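Local coordinates for protein superoxide dismutase 1 (Perkinsus marinus, PDB 2CW2) that probably destroys superoxide radicals, converting them to hydrogen peroxide and oxygen at a single bound iron ion, at residues 101-106 with 180-185; 109-114 with 215-220. One frame throughout, in Å; residues are numbered along the deposited sequence.

How the interactions relate
From the N terminus the chain runs through helix 51-73 and reaches helix 93-110, whose later turns serve both contacts: 101-106 in interaction 1, 109-114, where the helix gives way to loop, in interaction 2. After helices 122-132 and 135-148 and two strands, strand 181-187 returns to the helix and interaction 1 closes a loop of 73 residues. Helix 214-223 then closes interaction 2 over 100 residues. The four segments alternate, so the two loops cross. Together they tie the alpha-hairpin region to the sheet and last helix of the C-terminal region. They meet directly where N185 N lies 2.7 Å from N111 OD1, a probable hydrogen bond.

Interaction 1 (101-106 with 180-185); sequences QVYNHT and KTPLMN. With FE (Fe (III) ion), chain C.
Y103 and P182 meet at about a right angle, the hydroxyl end of the helix residue's phenol reaching the CG corner of the strand residue's pyrrolidine ring. CG of Y103 is anti to the backbone N (chi1 -178°), which carries the ring out from helix 93-110 until its OH lies 3.5 Å from CG of P182. CG of P182 approaches the aromatic ring obliquely, 4.3 Å from CZ of Y103. Three residues along the strand, N185 sends its amide to the helix: ND2 makes a long, weak but nearly straight hydrogen bond of 3.4 Å to the main-chain O of N104. Together the two contacts join the alpha-hairpin domain to an outer strand of the C-terminal sheet, the two-domain build of iron/manganese superoxide dismutases, beside the metal site. H105, on the side of the helix turned from the strand, binds iron through NE2 at 1.9 Å; H57, D187 and H191 complete the protein ligands. Its ring is fixed from behind by ND1, which gives a 2.8 Å hydrogen bond to O of Q101 within the imidazole plane. The Q101 amide receives N104 ND2 on OE1, while NE2 donates to the iron-bound water; N104 ND2 also bonds A172 O.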
# COMPACT_ATOMS: atom_id res chain seq x y z
N GLN A 101 7.82 -8.84 6.72
CA GLN A 101 7.47 -7.54 7.28
C GLN A 101 8.07 -7.33 8.67
O GLN A 101 8.48 -6.23 9.00
CB GLN A 101 5.95 -7.34 7.30
CG GLN A 101 5.37 -7.05 5.93
CD GLN A 101 5.81 -5.68 5.40
OE1 GLN A 101 6.89 -5.56 4.87
NE2 GLN A 101 4.95 -4.68 5.53
N VAL A 102 8.15 -8.39 9.48
CA VAL A 102 8.75 -8.24 10.80
C VAL A 102 10.22 -7.85 10.62
O VAL A 102 10.69 -6.89 11.24
CB VAL A 102 8.64 -9.53 11.64
CG1 VAL A 102 9.60 -9.49 12.87
CG2 VAL A 102 7.22 -9.77 12.10
N TYR A 103 10.95 -8.59 9.79
CA TYR A 103 12.36 -8.25 9.49
C TYR A 103 12.51 -6.84 8.89
O TYR A 103 13.38 -6.06 9.29
CB TYR A 103 12.97 -9.27 8.53
CG TYR A 103 14.43 -9.03 8.22
CD1 TYR A 103 15.42 -9.82 8.81
CD2 TYR A 103 14.83 -8.02 7.35
CE1 TYR A 103 16.77 -9.60 8.56
CE2 TYR A 103 16.18 -7.78 7.08
CZ TYR A 103 17.14 -8.59 7.70
OH TYR A 103 18.47 -8.38 7.45
N ASN A 104 11.67 -6.54 7.90
CA ASN A 104 11.74 -5.26 7.21
C ASN A 104 11.63 -4.08 8.18
O ASN A 104 12.34 -3.08 8.05
CB ASN A 104 10.63 -5.18 6.16
CG ASN A 104 10.82 -6.20 5.03
OD1 ASN A 104 11.89 -6.79 4.90
ND2 ASN A 104 9.79 -6.42 4.25
N HIS A 105 10.70 -4.18 9.13
CA HIS A 105 10.49 -3.07 10.06
C HIS A 105 11.64 -2.97 11.09
O HIS A 105 12.11 -1.87 11.39
CB HIS A 105 9.10 -3.15 10.71
CG HIS A 105 7.98 -2.77 9.78
ND1 HIS A 105 7.34 -3.68 8.96
CD2 HIS A 105 7.39 -1.57 9.53
CE1 HIS A 105 6.40 -3.05 8.26
NE2 HIS A 105 6.43 -1.76 8.56
N THR A 106 12.08 -4.11 11.63
CA THR A 106 13.19 -4.07 12.56
C THR A 106 14.40 -3.43 11.88
O THR A 106 15.09 -2.57 12.44
CB THR A 106 13.52 -5.49 13.03
OG1 THR A 106 12.43 -5.97 13.82
CG2 THR A 106 14.71 -5.48 13.97
N LYS A 180 20.83 -12.15 -1.41
CA LYS A 180 21.44 -10.84 -1.18
C LYS A 180 21.50 -10.29 0.25
O LYS A 180 20.75 -10.71 1.13
CB LYS A 180 20.82 -9.81 -2.13
CG LYS A 180 20.57 -10.38 -3.52
CD LYS A 180 19.81 -9.39 -4.40
CE LYS A 180 19.49 -10.00 -5.79
NZ LYS A 180 18.89 -9.00 -6.73
N THR A 181 22.41 -9.34 0.47
CA THR A 181 22.63 -8.77 1.79
C THR A 181 22.15 -7.32 1.90
O THR A 181 22.71 -6.44 1.26
CB THR A 181 24.11 -8.81 2.12
OG1 THR A 181 24.59 -10.15 2.05
CG2 THR A 181 24.32 -8.43 3.59
N PRO A 182 21.13 -7.08 2.72
CA PRO A 182 20.56 -5.74 2.92
C PRO A 182 21.47 -4.84 3.72
O PRO A 182 22.07 -5.26 4.71
CB PRO A 182 19.27 -5.99 3.69
CG PRO A 182 19.44 -7.38 4.28
CD PRO A 182 20.42 -8.13 3.48
N LEU A 183 21.60 -3.59 3.28
CA LEU A 183 22.48 -2.63 3.94
C LEU A 183 21.70 -1.45 4.48
O LEU A 183 22.04 -0.92 5.53
CB LEU A 183 23.55 -2.13 2.97
CG LEU A 183 24.51 -3.16 2.37
CD1 LEU A 183 25.46 -2.45 1.42
CD2 LEU A 183 25.32 -3.89 3.47
N MET A 184 20.67 -1.03 3.74
CA MET A 184 19.86 0.13 4.09
C MET A 184 18.47 -0.12 3.51
O MET A 184 18.35 -0.82 2.50
CB MET A 184 20.45 1.38 3.42
CG MET A 184 19.99 2.73 3.96
SD MET A 184 20.96 4.10 3.14
CE MET A 184 21.99 3.26 2.39
N ASN A 185 17.43 0.43 4.13
CA ASN A 185 16.12 0.39 3.47
C ASN A 185 15.27 1.59 3.82
O ASN A 185 15.60 2.34 4.76
CB ASN A 185 15.37 -0.94 3.68
CG ASN A 185 14.66 -1.05 5.05
OD1 ASN A 185 14.69 -0.14 5.88
ND2 ASN A 185 14.04 -2.21 5.29
FE FE C . 5.74 -0.23 7.57
O HOH W 1 5.55 -1.65 5.70

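Interaction 2 (109-114 with 215-220); sequences FNNLAP and DFVNDN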
# COMPACT_ATOMS: atom_id res chain seq x y z
N PHE A 109 13.71 0.49 11.33
CA PHE A 109 13.84 1.32 12.53
C PHE A 109 15.30 1.39 13.02
O PHE A 109 15.74 2.42 13.56
CB PHE A 109 12.89 0.82 13.64
CG PHE A 109 11.41 0.95 13.31
CD1 PHE A 109 10.54 -0.12 13.52
CD2 PHE A 109 10.88 2.16 12.86
CE1 PHE A 109 9.16 -0.01 13.24
CE2 PHE A 109 9.51 2.27 12.56
CZ PHE A 109 8.65 1.17 12.76
N ASN A 110 16.05 0.30 12.82
CA ASN A 110 17.49 0.29 13.11
C ASN A 110 18.25 1.24 12.19
O ASN A 110 19.30 1.80 12.58
CB ASN A 110 18.05 -1.14 12.97
CG ASN A 110 17.76 -2.01 14.19
OD1 ASN A 110 17.72 -3.27 14.11
ND2 ASN A 110 17.58 -1.38 15.32
N ASN A 111 17.69 1.44 10.99
CA ASN A 111 18.30 2.20 9.90
C ASN A 111 18.11 3.70 10.05
O ASN A 111 18.63 4.47 9.24
CB ASN A 111 17.68 1.74 8.56
CG ASN A 111 18.42 2.26 7.36
OD1 ASN A 111 18.26 1.76 6.27
ND2 ASN A 111 19.26 3.28 7.57
N LEU A 112 17.35 4.12 11.06
CA LEU A 112 17.15 5.53 11.40
C LEU A 112 17.83 5.84 12.74
O LEU A 112 18.06 4.93 13.54
CB LEU A 112 15.66 5.88 11.51
CG LEU A 112 14.73 5.27 10.46
CD1 LEU A 112 13.26 5.54 10.78
CD2 LEU A 112 15.14 5.80 9.10
N ALA A 113 18.15 7.10 12.99
CA ALA A 113 18.80 7.47 14.25
C ALA A 113 18.66 8.97 14.51
O ALA A 113 18.70 9.77 13.59
CB ALA A 113 20.27 7.06 14.24
N PRO A 114 18.50 9.35 15.77
CA PRO A 114 18.40 10.77 16.15
C PRO A 114 19.64 11.57 15.80
O PRO A 114 19.52 12.77 15.53
CB PRO A 114 18.20 10.74 17.67
CG PRO A 114 18.44 9.34 18.11
CD PRO A 114 18.39 8.44 16.93
N ASP A 215 25.92 4.43 11.08
CA ASP A 215 26.64 3.47 11.90
C ASP A 215 26.08 2.06 11.72
O ASP A 215 26.84 1.11 11.61
CB ASP A 215 26.59 3.90 13.36
CG ASP A 215 27.45 5.10 13.62
OD1 ASP A 215 27.53 5.52 14.79
OD2 ASP A 215 28.10 5.67 12.72
N PHE A 216 24.75 1.94 11.64
CA PHE A 216 24.09 0.67 11.37
C PHE A 216 24.42 0.18 9.97
O PHE A 216 24.76 -1.00 9.78
CB PHE A 216 22.56 0.82 11.54
CG PHE A 216 21.76 -0.42 11.17
CD1 PHE A 216 21.85 -1.59 11.94
CD2 PHE A 216 20.90 -0.41 10.08
CE1 PHE A 216 21.07 -2.72 11.61
CE2 PHE A 216 20.14 -1.53 9.76
CZ PHE A 216 20.22 -2.68 10.53
N VAL A 217 24.34 1.09 9.00
CA VAL A 217 24.69 0.75 7.62
C VAL A 217 26.12 0.22 7.57
O VAL A 217 26.36 -0.83 6.97
CB VAL A 217 24.48 1.92 6.66
CG1 VAL A 217 24.90 1.55 5.20
CG2 VAL A 217 22.99 2.36 6.67
N ASN A 218 27.05 0.93 8.21
CA ASN A 218 28.45 0.50 8.23
C ASN A 218 28.68 -0.84 8.94
O ASN A 218 29.52 -1.63 8.52
CB ASN A 218 29.35 1.61 8.80
CG ASN A 218 29.87 2.55 7.72
OD1 ASN A 218 30.21 2.12 6.60
ND2 ASN A 218 29.95 3.83 8.06
N ASP A 219 27.91 -1.10 10.00
CA ASP A 219 27.93 -2.41 10.63
C ASP A 219 27.49 -3.50 9.64
O ASP A 219 28.04 -4.60 9.61
CB ASP A 219 27.00 -2.45 11.85
CG ASP A 219 27.51 -1.62 13.04
OD1 ASP A 219 28.72 -1.29 13.10
OD2 ASP A 219 26.75 -1.28 13.98
N ASN A 220 26.47 -3.21 8.83
CA ASN A 220 26.01 -4.20 7.84
C ASN A 220 27.11 -4.47 6.82
O ASN A 220 27.32 -5.62 6.40
CB ASN A 220 24.73 -3.73 7.12
CG ASN A 220 23.56 -3.52 8.08
OD1 ASN A 220 22.68 -2.69 7.84
ND2 ASN A 220 23.53 -4.28 9.16
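The F216 ring is covered on one face by the beta carbon of N110 in a CH-pi contact: CB stands 3.6 Å from the ring centroid and only 13° off the ring normal, so it sits almost over the centre. Across the ring, the side chain of N220, one helical turn on, lies against the opposite face, displaced toward the rim. CA of N111 comes obliquely to the ring, 3.7 Å from CD2. F216 holds CG anti to its backbone N (chi1 175°), which carries the ring from helix 214-223 to the end of helix 93-110. The root of the side chain meets main chain there: CB of F216 is 3.6 Å from O of N110, a plain packing contact. F107, earlier on helix 93-110, meets the same phenyl edge-to-face.

Beside this aromatic contact, N111 and V217 approach at a slant, with ND2 of N111 resting 3.9 Å from CG2 of V217. That nitrogen is buried against the methyl and has no hydrogen-bond partner in the model. The other end of the amide is better served, for OD1 of N111 accepts from the backbone N of N185 on strand 181-187. M184 of that strand also packs against V217. No hydrogen bond links 109-114 to 215-220 directly; the backbone of N111 and A113 instead bonds to N213 and L211, just ahead of the last helix.

The contact thus packs the C-terminal helix of an iron/manganese superoxide dismutase against the exit of the helix that supplies the iron ligand H105, joining the alpha-hairpin and C-terminal domains, with the N111 side chain about 12 Å from the iron.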